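Long-range contacts in transaminase (PDB 5G0A), which transfers amino groups with pyridoxal-5'-phosphate as cofactor, acting selectively on S-configured amines: residues Arg116-Gly121 with Thr330-Pro335; Lys298-Ser303 with Ala339-Asn344; Glu351-Gln356 with Ala445-Ser450. One frame throughout, in Å; residues are numbered along the deposited sequence.

Contact 1 (Arg116-Gly121 with Thr330-Pro335); sequences RFVSTG and TYAGHP. With PLP (pyridoxal-5'-phosphate), chain K; PLP (pyridoxal-5'-phosphate), chain E.
V118 and A332 bring their CA atoms to 4.1 Å, yet no direct hydrogen bond joins their two segments, and each segment runs to a different cofactor. The fold is that of the class-III aminotransferases: 116-118 is the end of an outermost strand of the seven-stranded sheet, and 330-335 leads into helix 335-350. Beyond the strand, at the start of helix 121-136, the backbone N of G121 donates to phosphate O1P of this subunit's own cofactor, while T330 reaches across to the cofactor of the second subunit, its N and OG1 both donating to O2P. Water replaces direct pairing between the backbones: one molecule accepts from G333 N at 2.8 Å and donates to V118 O. The type II turn from Y331 to H334 exposes that N-H to the strand, and its third position, G333, has a positive phi of 84° that favours glycine. A332 is small enough to slot in beside the strand, its CB lying 3.2 Å from F117 O and 3.8 Å from NH2 of R116. The arginine's main polar partner is D87, which forms a salt bridge with NH1. V118 points away from the turn and packs on helix 121-136. T120 stands at the N-cap of that helix, its OG1 bonded to E123 N and also to E123 OE2 of the second subunit. S119 has OG anti to its carbonyl carbon (chi1 -64°), which places the hydroxyl oxygen against Y331, 3.4 Å from its CB; a second water is hydrogen-bonded to the same S119 OG at 2.9 Å.

Contact 2 (Lys298-Ser303 with Ala339-Asn344); sequences KGLSSS and AAVCAN. With PLP (pyridoxal-5'-phosphate), chain K.
The carboxamide of N344 reaches out from its helix with one end turned to backbone carbonyls and the other to the hydroxyl of S302. CG stands anti to the backbone N (chi1 174°), which puts N344 CG on the loop side, 3.6 Å from S301 C. ND2 donates to G299 O at 2.9 Å, a bent bond with an N-H...O angle of 137°, and makes a weaker one to L300 O at 3.0 Å. On the other branch, OG of S302 donates to OD1 of N344 over 2.8 Å, approaching at a C=O...O angle of 121° from somewhat outside the carbonyl plane. L64 N is a second partner of that hydroxyl, and the two bonds leave it little freedom to turn. An alanine in place of N344 would probably leave G299 O and L300 O without this donor and S302 OG without its acceptor on this helix. The loop in question follows strand 293-296 and contains K298, the lysine that in fold type I enzymes carries the cofactor; here NZ is covalently joined to C4A of pyridoxal-5'-phosphate. Beside the polar grip the contact turns apolar: L300 and V341 cross obliquely, CD1 of the leucine 3.8 Å from CG1 of the valine. The same CG1 of V341 lies 3.6 Å from L300 O, while CG2 of V341 meets S301 CB at 4.0 Å. A branched valine suits this place because its two methyls serve two neighbours at once. The polar end of S301 is used otherwise, its OG bonding to L305 O.

Contact 3 (Glu351-Gln356 with Ala445-Ser450); sequences ENFVEQ and ASLNVS
The ring of F353 meets L447 by its edge: CD2 lies 3.8 Å from L447 CB, near the ring plane, and the two side chains cross at about a right angle. CB of F353, nearer the backbone, lies 4.0 Å from L447 CD1. N448 runs alongside the same ring and points the same way, its amide plane 32° from the ring plane. A chi1 of 67° sets CG of N448 between the backbone N and the carbonyl carbon, the crowded position, and this places N448 CG against the ring, 3.5 Å from F353 CE2. Here the turn from helix 335-350 into helix 353-374, a Schellman motif at N352, meets a type I beta turn, S446 to V449, that precedes helix 451-468. V449 N closes that turn on S446 O at 3.1 Å, while S450 caps the helix that follows, its OG bonded to D453 N. F353 also packs on V347 and M348 of helix 335-350, where a large flat ring can span both neighbours. Toward the solvent side, the long chain of Q356 passes beside N448, its CB 3.9 Å from L447 O.

Contacts 1 and 2 are fully buried and touch both the same pyridoxal-5'-phosphate and the second subunit; contact 3 is partly exposed and meets no other chain. Helix 335-350 ties the first two together, since 330-335 leads into it and 339-344 lies along it, and the next helix, 353-374, carries one side of contact 3. At the interface the first two contacts also answer one another across the subunit boundary, H334 NE2 of one subunit bonding to S303 O of the other. Their chemistry differs: waters between backbones in contact 1, an asparagine amide gripping a loop in contact 2, and packing without cross-segment hydrogen bonds in contact 3.

Contact 1 (Arg116-Gly121 with Thr330-Pro335)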
loop_
_atom_site.group_PDB
_atom_site.type_symbol
_atom_site.label_atom_id
_atom_site.label_comp_id
_atom_site.label_asym_id
_atom_site.label_seq_id
_atom_site.Cartn_x
_atom_site.Cartn_y
_atom_site.Cartn_z
ATOM N N ARG B 116 -23.601 -15.884 3.869
ATOM C CA ARG B 116 -23.890 -14.819 2.888
ATOM C C ARG B 116 -23.655 -15.411 1.524
ATOM O O ARG B 116 -22.549 -15.884 1.241
ATOM C CB ARG B 116 -22.992 -13.584 3.057
ATOM C CG ARG B 116 -23.110 -12.593 1.874
ATOM C CD ARG B 116 -22.874 -11.146 2.312
ATOM N NE ARG B 116 -22.867 -10.202 1.168
ATOM C CZ ARG B 116 -23.954 -9.663 0.629
ATOM N NH1 ARG B 116 -25.167 -9.996 1.078
ATOM N NH2 ARG B 116 -23.820 -8.820 -0.386
ATOM N N PHE B 117 -24.686 -15.400 0.677
ATOM C CA PHE B 117 -24.509 -15.883 -0.690
ATOM C C PHE B 117 -24.045 -14.757 -1.600
ATOM O O PHE B 117 -24.528 -13.620 -1.500
ATOM C CB PHE B 117 -25.827 -16.460 -1.221
ATOM C CG PHE B 117 -26.221 -17.745 -0.548
ATOM C CD1 PHE B 117 -25.565 -18.918 -0.875
ATOM C CD2 PHE B 117 -27.253 -17.772 0.403
ATOM C CE1 PHE B 117 -25.912 -20.131 -0.274
ATOM C CE2 PHE B 117 -27.608 -18.967 1.021
ATOM C CZ PHE B 117 -26.938 -20.147 0.674
ATOM N N VAL B 118 -23.137 -15.115 -2.496
ATOM C CA VAL B 118 -22.661 -14.243 -3.565
ATOM C C VAL B 118 -22.665 -15.025 -4.874
ATOM O O VAL B 118 -23.279 -16.091 -4.954
ATOM C CB VAL B 118 -21.262 -13.649 -3.219
ATOM C CG1 VAL B 118 -21.387 -12.607 -2.100
ATOM C CG2 VAL B 118 -20.275 -14.752 -2.808
ATOM N N SER B 119 -22.003 -14.517 -5.924
ATOM C CA SER B 119 -22.156 -15.197 -7.231
ATOM C C SER B 119 -20.988 -16.052 -7.666
ATOM O O SER B 119 -21.139 -16.852 -8.587
ATOM C CB SER B 119 -22.458 -14.183 -8.368
ATOM O OG SER B 119 -23.703 -13.554 -8.139
ATOM N N THR B 120 -19.820 -15.871 -7.037
ATOM C CA THR B 120 -18.617 -16.577 -7.446
ATOM C C THR B 120 -17.729 -16.942 -6.246
ATOM O O THR B 120 -17.907 -16.400 -5.156
ATOM C CB THR B 120 -17.758 -15.758 -8.448
ATOM O OG1 THR B 120 -17.163 -14.622 -7.791
ATOM C CG2 THR B 120 -18.592 -15.235 -9.664
ATOM N N GLY B 121 -16.769 -17.847 -6.472
ATOM C CA GLY B 121 -15.843 -18.241 -5.414
ATOM C C GLY B 121 -14.955 -17.069 -5.013
ATOM O O GLY B 121 -14.679 -16.882 -3.828
ATOM N N THR B 330 -25.208 -6.787 -6.410
ATOM C CA THR B 330 -26.498 -6.912 -7.117
ATOM C C THR B 330 -27.035 -8.359 -7.079
ATOM O O THR B 330 -28.166 -8.594 -6.614
ATOM C CB THR B 330 -26.406 -6.409 -8.582
ATOM O OG1 THR B 330 -25.934 -5.049 -8.577
ATOM C CG2 THR B 330 -27.794 -6.432 -9.246
ATOM N N TYR B 331 -26.240 -9.311 -7.560
ATOM C CA TYR B 331 -26.721 -10.674 -7.753
ATOM C C TYR B 331 -26.565 -11.583 -6.531
ATOM O O TYR B 331 -26.916 -12.760 -6.582
ATOM C CB TYR B 331 -26.130 -11.312 -9.012
ATOM C CG TYR B 331 -26.513 -10.519 -10.249
ATOM C CD1 TYR B 331 -27.811 -10.020 -10.399
ATOM C CD2 TYR B 331 -25.583 -10.239 -11.241
ATOM C CE1 TYR B 331 -28.178 -9.282 -11.516
ATOM C CE2 TYR B 331 -25.957 -9.509 -12.379
ATOM C CZ TYR B 331 -27.260 -9.030 -12.492
ATOM O OH TYR B 331 -27.675 -8.288 -13.599
ATOM N N ALA B 332 -26.036 -11.040 -5.432
ATOM C CA ALA B 332 -25.961 -11.833 -4.199
ATOM C C ALA B 332 -27.348 -12.338 -3.802
ATOM O O ALA B 332 -28.257 -11.537 -3.559
ATOM C CB ALA B 332 -25.385 -10.994 -3.058
ATOM N N GLY B 333 -27.484 -13.661 -3.721
ATOM C CA GLY B 333 -28.734 -14.292 -3.304
ATOM C C GLY B 333 -29.737 -14.472 -4.436
ATOM O O GLY B 333 -30.900 -14.811 -4.189
ATOM N N HIS B 334 -29.287 -14.246 -5.673
ATOM C CA HIS B 334 -30.162 -14.330 -6.852
ATOM C C HIS B 334 -31.125 -15.511 -6.737
ATOM O O HIS B 334 -30.677 -16.646 -6.612
ATOM C CB HIS B 334 -29.325 -14.455 -8.137
ATOM C CG HIS B 334 -30.138 -14.270 -9.382
ATOM N ND1 HIS B 334 -31.156 -15.135 -9.752
ATOM C CD2 HIS B 334 -30.119 -13.289 -10.313
ATOM C CE1 HIS B 334 -31.716 -14.689 -10.863
ATOM N NE2 HIS B 334 -31.108 -13.571 -11.220
ATOM N N PRO B 335 -32.458 -15.252 -6.761
ATOM C CA PRO B 335 -33.370 -16.341 -6.352
ATOM C C PRO B 335 -33.290 -17.574 -7.251
ATOM O O PRO B 335 -33.464 -18.690 -6.780
ATOM C CB PRO B 335 -34.766 -15.680 -6.394
ATOM C CG PRO B 335 -34.605 -14.503 -7.310
ATOM C CD PRO B 335 -33.187 -14.007 -7.065
HETATM N N1 PLP K . -10.646 -20.577 -4.224
HETATM C C2 PLP K . -10.264 -21.800 -4.664
HETATM C C2A PLP K . -9.554 -22.751 -3.726
HETATM C C3 PLP K . -10.615 -22.233 -6.037
HETATM O O3 PLP K . -10.298 -23.449 -6.504
HETATM C C4 PLP K . -11.336 -21.294 -6.910
HETATM C C4A PLP K . -11.752 -21.719 -8.319
HETATM C C5 PLP K . -11.648 -19.973 -6.313
HETATM C C6 PLP K . -11.263 -19.681 -5.013
HETATM C C5A PLP K . -12.330 -18.872 -7.112
HETATM O O4P PLP K . -13.618 -19.218 -7.574
HETATM P P PLP K . -14.179 -18.430 -8.871
HETATM O O1P PLP K . -15.596 -18.938 -8.891
HETATM O O2P PLP K . -14.052 -16.933 -8.654
HETATM O O3P PLP K . -13.347 -18.914 -10.029
HETATM N N1 PLP E . -20.644 -0.081 -11.048
HETATM C C2 PLP E . -21.781 0.627 -11.000
HETATM C C2A PLP E . -21.876 2.024 -11.582
HETATM C C3 PLP E . -22.977 0.022 -10.422
HETATM O O3 PLP E . -24.128 0.722 -10.381
HETATM C C4 PLP E . -22.892 -1.361 -9.910
HETATM C C4A PLP E . -24.130 -2.046 -9.361
HETATM C C5 PLP E . -21.581 -2.026 -10.004
HETATM C C6 PLP E . -20.505 -1.342 -10.554
HETATM C C5A PLP E . -21.315 -3.407 -9.429
HETATM O O4P PLP E . -22.167 -4.409 -9.915
HETATM P P PLP E . -22.446 -5.714 -9.035
HETATM O O1P PLP E . -21.131 -6.279 -8.559
HETATM O O2P PLP E . -23.359 -5.241 -7.916
HETATM O O3P PLP E . -23.115 -6.628 -9.997
HETATM O O HOH W 1 -26.048 -15.724 -4.986
HETATM O O HOH W 2 -25.724 -15.607 -7.826
#

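Contact 2 (Lys298-Ser303 with Ala339-Asn344)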
loop_
_atom_site.group_PDB
_atom_site.type_symbol
_atom_site.label_atom_id
_atom_site.label_comp_id
_atom_site.label_asym_id
_atom_site.label_seq_id
_atom_site.Cartn_x
_atom_site.Cartn_y
_atom_site.Cartn_z
ATOM N N LYS B 298 -18.208 -23.318 -6.962
ATOM C CA LYS B 298 -18.027 -24.583 -7.749
ATOM C C LYS B 298 -19.086 -25.632 -7.436
ATOM O O LYS B 298 -20.222 -25.527 -7.934
ATOM C CB LYS B 298 -16.582 -25.090 -7.591
ATOM C CG LYS B 298 -15.575 -24.111 -8.195
ATOM C CD LYS B 298 -14.131 -24.616 -8.177
ATOM C CE LYS B 298 -13.191 -23.787 -9.089
ATOM N NZ LYS B 298 -12.139 -23.138 -8.291
ATOM N N GLY B 299 -18.761 -26.604 -6.571
ATOM C CA GLY B 299 -19.734 -27.650 -6.174
ATOM C C GLY B 299 -20.955 -27.199 -5.386
ATOM O O GLY B 299 -21.917 -27.962 -5.245
ATOM N N LEU B 300 -20.924 -25.960 -4.871
ATOM C CA LEU B 300 -22.090 -25.341 -4.242
ATOM C C LEU B 300 -23.363 -25.407 -5.104
ATOM O O LEU B 300 -24.464 -25.687 -4.594
ATOM C CB LEU B 300 -21.778 -23.874 -3.877
ATOM C CG LEU B 300 -22.938 -23.051 -3.295
ATOM C CD1 LEU B 300 -23.439 -23.600 -1.956
ATOM C CD2 LEU B 300 -22.597 -21.550 -3.192
ATOM N N SER B 301 -23.192 -25.154 -6.394
ATOM C CA SER B 301 -24.263 -25.361 -7.363
ATOM C C SER B 301 -23.910 -26.368 -8.462
ATOM O O SER B 301 -24.711 -26.542 -9.394
ATOM C CB SER B 301 -24.657 -24.015 -8.014
ATOM O OG SER B 301 -23.591 -23.551 -8.826
ATOM N N SER B 302 -22.731 -27.001 -8.372
ATOM C CA SER B 302 -22.136 -27.843 -9.422
ATOM C C SER B 302 -22.139 -27.127 -10.748
ATOM O O SER B 302 -22.381 -27.737 -11.793
ATOM C CB SER B 302 -22.821 -29.229 -9.521
ATOM O OG SER B 302 -22.629 -29.926 -8.303
ATOM N N SER B 303 -21.870 -25.814 -10.676
ATOM C CA SER B 303 -21.803 -24.915 -11.826
ATOM C C SER B 303 -23.094 -24.837 -12.642
ATOM O O SER B 303 -23.063 -24.329 -13.750
ATOM C CB SER B 303 -20.643 -25.298 -12.752
ATOM O OG SER B 303 -19.432 -25.401 -12.001
ATOM N N ALA B 339 -32.306 -21.284 -6.237
ATOM C CA ALA B 339 -33.077 -22.494 -6.610
ATOM C C ALA B 339 -32.163 -23.627 -7.087
ATOM O O ALA B 339 -32.375 -24.794 -6.727
ATOM C CB ALA B 339 -34.140 -22.143 -7.652
ATOM N N ALA B 340 -31.165 -23.291 -7.917
ATOM C CA ALA B 340 -30.141 -24.220 -8.369
ATOM C C ALA B 340 -29.337 -24.815 -7.211
ATOM O O ALA B 340 -29.137 -26.040 -7.154
ATOM C CB ALA B 340 -29.216 -23.548 -9.388
ATOM N N VAL B 341 -28.866 -23.959 -6.293
ATOM C CA VAL B 341 -28.142 -24.455 -5.120
ATOM C C VAL B 341 -28.991 -25.458 -4.329
ATOM O O VAL B 341 -28.521 -26.548 -3.977
ATOM C CB VAL B 341 -27.676 -23.294 -4.203
ATOM C CG1 VAL B 341 -27.062 -23.838 -2.914
ATOM C CG2 VAL B 341 -26.641 -22.465 -4.944
ATOM N N CYS B 342 -30.228 -25.071 -4.039
ATOM C CA CYS B 342 -31.140 -25.940 -3.284
ATOM C C CYS B 342 -31.286 -27.291 -3.943
ATOM O O CYS B 342 -31.136 -28.320 -3.283
ATOM C CB CYS B 342 -32.529 -25.313 -3.125
ATOM S SG CYS B 342 -32.665 -23.959 -1.966
ATOM N N ALA B 343 -31.540 -27.296 -5.246
ATOM C CA ALA B 343 -31.740 -28.560 -5.958
ATOM C C ALA B 343 -30.450 -29.374 -6.032
ATOM O O ALA B 343 -30.462 -30.583 -5.855
ATOM C CB ALA B 343 -32.309 -28.315 -7.344
ATOM N N ASN B 344 -29.320 -28.708 -6.275
ATOM C CA ASN B 344 -28.041 -29.408 -6.318
ATOM C C ASN B 344 -27.763 -30.134 -4.992
ATOM O O ASN B 344 -27.414 -31.319 -4.973
ATOM C CB ASN B 344 -26.929 -28.388 -6.604
ATOM C CG ASN B 344 -25.557 -28.989 -6.533
ATOM O OD1 ASN B 344 -25.202 -29.849 -7.326
ATOM N ND2 ASN B 344 -24.745 -28.479 -5.613
HETATM N N1 PLP K . -10.646 -20.577 -4.224
HETATM C C2 PLP K . -10.264 -21.800 -4.664
HETATM C C2A PLP K . -9.554 -22.751 -3.726
HETATM C C3 PLP K . -10.615 -22.233 -6.037
HETATM O O3 PLP K . -10.298 -23.449 -6.504
HETATM C C4 PLP K . -11.336 -21.294 -6.910
HETATM C C4A PLP K . -11.752 -21.719 -8.319
HETATM C C5 PLP K . -11.648 -19.973 -6.313
HETATM C C6 PLP K . -11.263 -19.681 -5.013
HETATM C C5A PLP K . -12.330 -18.872 -7.112
HETATM O O4P PLP K . -13.618 -19.218 -7.574
HETATM P P PLP K . -14.179 -18.430 -8.871
HETATM O O1P PLP K . -15.596 -18.938 -8.891
HETATM O O2P PLP K . -14.052 -16.933 -8.654
HETATM O O3P PLP K . -13.347 -18.914 -10.029
#

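Contact 3 (Glu351-Gln356 with Ala445-Ser450)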
loop_
_atom_site.group_PDB
_atom_site.type_symbol
_atom_site.label_atom_id
_atom_site.label_comp_id
_atom_site.label_asym_id
_atom_site.label_seq_id
_atom_site.Cartn_x
_atom_site.Cartn_y
_atom_site.Cartn_z
ATOM N N GLU B 351 -29.278 -38.783 -3.126
ATOM C CA GLU B 351 -28.656 -39.851 -3.906
ATOM C C GLU B 351 -27.302 -40.254 -3.357
ATOM O O GLU B 351 -26.601 -41.075 -3.954
ATOM C CB GLU B 351 -28.559 -39.482 -5.392
ATOM C CG GLU B 351 -29.925 -39.193 -6.013
ATOM C CD GLU B 351 -29.905 -39.027 -7.524
ATOM O OE1 GLU B 351 -28.878 -39.319 -8.167
ATOM O OE2 GLU B 351 -30.944 -38.597 -8.075
ATOM N N ASN B 352 -26.942 -39.663 -2.213
ATOM C CA ASN B 352 -25.731 -40.041 -1.494
ATOM C C ASN B 352 -24.466 -39.870 -2.359
ATOM O O ASN B 352 -23.610 -40.749 -2.437
ATOM C CB ASN B 352 -25.885 -41.482 -0.936
ATOM C CG ASN B 352 -27.221 -41.691 -0.213
ATOM O OD1 ASN B 352 -27.523 -41.030 0.786
ATOM N ND2 ASN B 352 -28.028 -42.605 -0.727
ATOM N N PHE B 353 -24.346 -38.722 -3.034
ATOM C CA PHE B 353 -23.171 -38.471 -3.869
ATOM C C PHE B 353 -21.861 -38.441 -3.071
ATOM O O PHE B 353 -20.805 -38.776 -3.602
ATOM C CB PHE B 353 -23.302 -37.126 -4.594
ATOM C CG PHE B 353 -24.077 -37.187 -5.880
ATOM C CD1 PHE B 353 -25.393 -37.637 -5.899
ATOM C CD2 PHE B 353 -23.500 -36.755 -7.068
ATOM C CE1 PHE B 353 -26.112 -37.683 -7.093
ATOM C CE2 PHE B 353 -24.207 -36.809 -8.260
ATOM C CZ PHE B 353 -25.520 -37.273 -8.267
ATOM N N VAL B 354 -21.930 -37.987 -1.824
ATOM C CA VAL B 354 -20.713 -37.898 -1.013
ATOM C C VAL B 354 -20.160 -39.304 -0.775
ATOM O O VAL B 354 -18.971 -39.574 -0.993
ATOM C CB VAL B 354 -20.945 -37.113 0.302
ATOM C CG1 VAL B 354 -19.741 -37.234 1.225
ATOM C CG2 VAL B 354 -21.277 -35.647 0.008
ATOM N N GLU B 355 -21.060 -40.215 -0.411
ATOM C CA GLU B 355 -20.702 -41.615 -0.225
ATOM C C GLU B 355 -20.217 -42.254 -1.536
ATOM O O GLU B 355 -19.210 -42.982 -1.550
ATOM C CB GLU B 355 -21.892 -42.350 0.396
ATOM C CG GLU B 355 -22.176 -41.957 1.853
ATOM C CD GLU B 355 -22.824 -40.588 2.035
ATOM O OE1 GLU B 355 -23.570 -40.121 1.147
ATOM O OE2 GLU B 355 -22.595 -39.968 3.090
ATOM N N GLN B 356 -20.887 -41.943 -2.654
ATOM C CA GLN B 356 -20.445 -42.383 -3.978
ATOM C C GLN B 356 -19.013 -41.932 -4.310
ATOM O O GLN B 356 -18.235 -42.672 -4.905
ATOM C CB GLN B 356 -21.390 -41.884 -5.082
ATOM C CG GLN B 356 -22.729 -42.594 -5.185
ATOM C CD GLN B 356 -23.558 -42.093 -6.372
ATOM O OE1 GLN B 356 -24.666 -41.584 -6.198
ATOM N NE2 GLN B 356 -23.015 -42.216 -7.571
ATOM N N ALA B 445 -13.547 -35.849 -11.677
ATOM C CA ALA B 445 -14.740 -36.101 -12.477
ATOM C C ALA B 445 -15.947 -35.784 -11.610
ATOM O O ALA B 445 -15.781 -35.275 -10.505
ATOM C CB ALA B 445 -14.755 -37.561 -12.964
ATOM N N SER B 446 -17.162 -36.066 -12.095
ATOM C CA SER B 446 -18.344 -35.855 -11.257
ATOM C C SER B 446 -18.338 -36.897 -10.146
ATOM O O SER B 446 -17.710 -37.960 -10.293
ATOM C CB SER B 446 -19.617 -35.934 -12.100
ATOM O OG SER B 446 -19.497 -35.157 -13.294
ATOM N N LEU B 447 -19.006 -36.602 -9.043
ATOM C CA LEU B 447 -19.022 -37.497 -7.891
ATOM C C LEU B 447 -19.668 -38.842 -8.233
ATOM O O LEU B 447 -19.311 -39.874 -7.642
ATOM C CB LEU B 447 -19.747 -36.866 -6.713
ATOM C CG LEU B 447 -19.256 -35.453 -6.307
ATOM C CD1 LEU B 447 -19.924 -35.002 -5.026
ATOM C CD2 LEU B 447 -17.739 -35.439 -6.190
ATOM N N ASN B 448 -20.602 -38.803 -9.183
ATOM C CA ASN B 448 -21.293 -40.011 -9.658
ATOM C C ASN B 448 -20.695 -40.654 -10.926
ATOM O O ASN B 448 -21.392 -41.402 -11.646
ATOM C CB ASN B 448 -22.788 -39.707 -9.851
ATOM C CG ASN B 448 -23.041 -38.721 -10.979
ATOM O OD1 ASN B 448 -22.149 -38.004 -11.391
ATOM N ND2 ASN B 448 -24.271 -38.697 -11.490
ATOM N N VAL B 449 -19.423 -40.360 -11.209
ATOM C CA VAL B 449 -18.716 -40.910 -12.371
ATOM C C VAL B 449 -18.807 -42.438 -12.321
ATOM O O VAL B 449 -18.813 -43.024 -11.246
ATOM C CB VAL B 449 -17.241 -40.421 -12.472
ATOM C CG1 VAL B 449 -16.371 -40.943 -11.317
ATOM C CG2 VAL B 449 -16.618 -40.782 -13.820
ATOM N N SER B 450 -18.953 -43.058 -13.482
ATOM C CA SER B 450 -19.106 -44.521 -13.523
ATOM C C SER B 450 -17.761 -45.223 -13.468
ATOM O O SER B 450 -16.726 -44.661 -13.841
ATOM C CB SER B 450 -19.875 -44.939 -14.788
ATOM O OG SER B 450 -19.079 -44.752 -15.949
#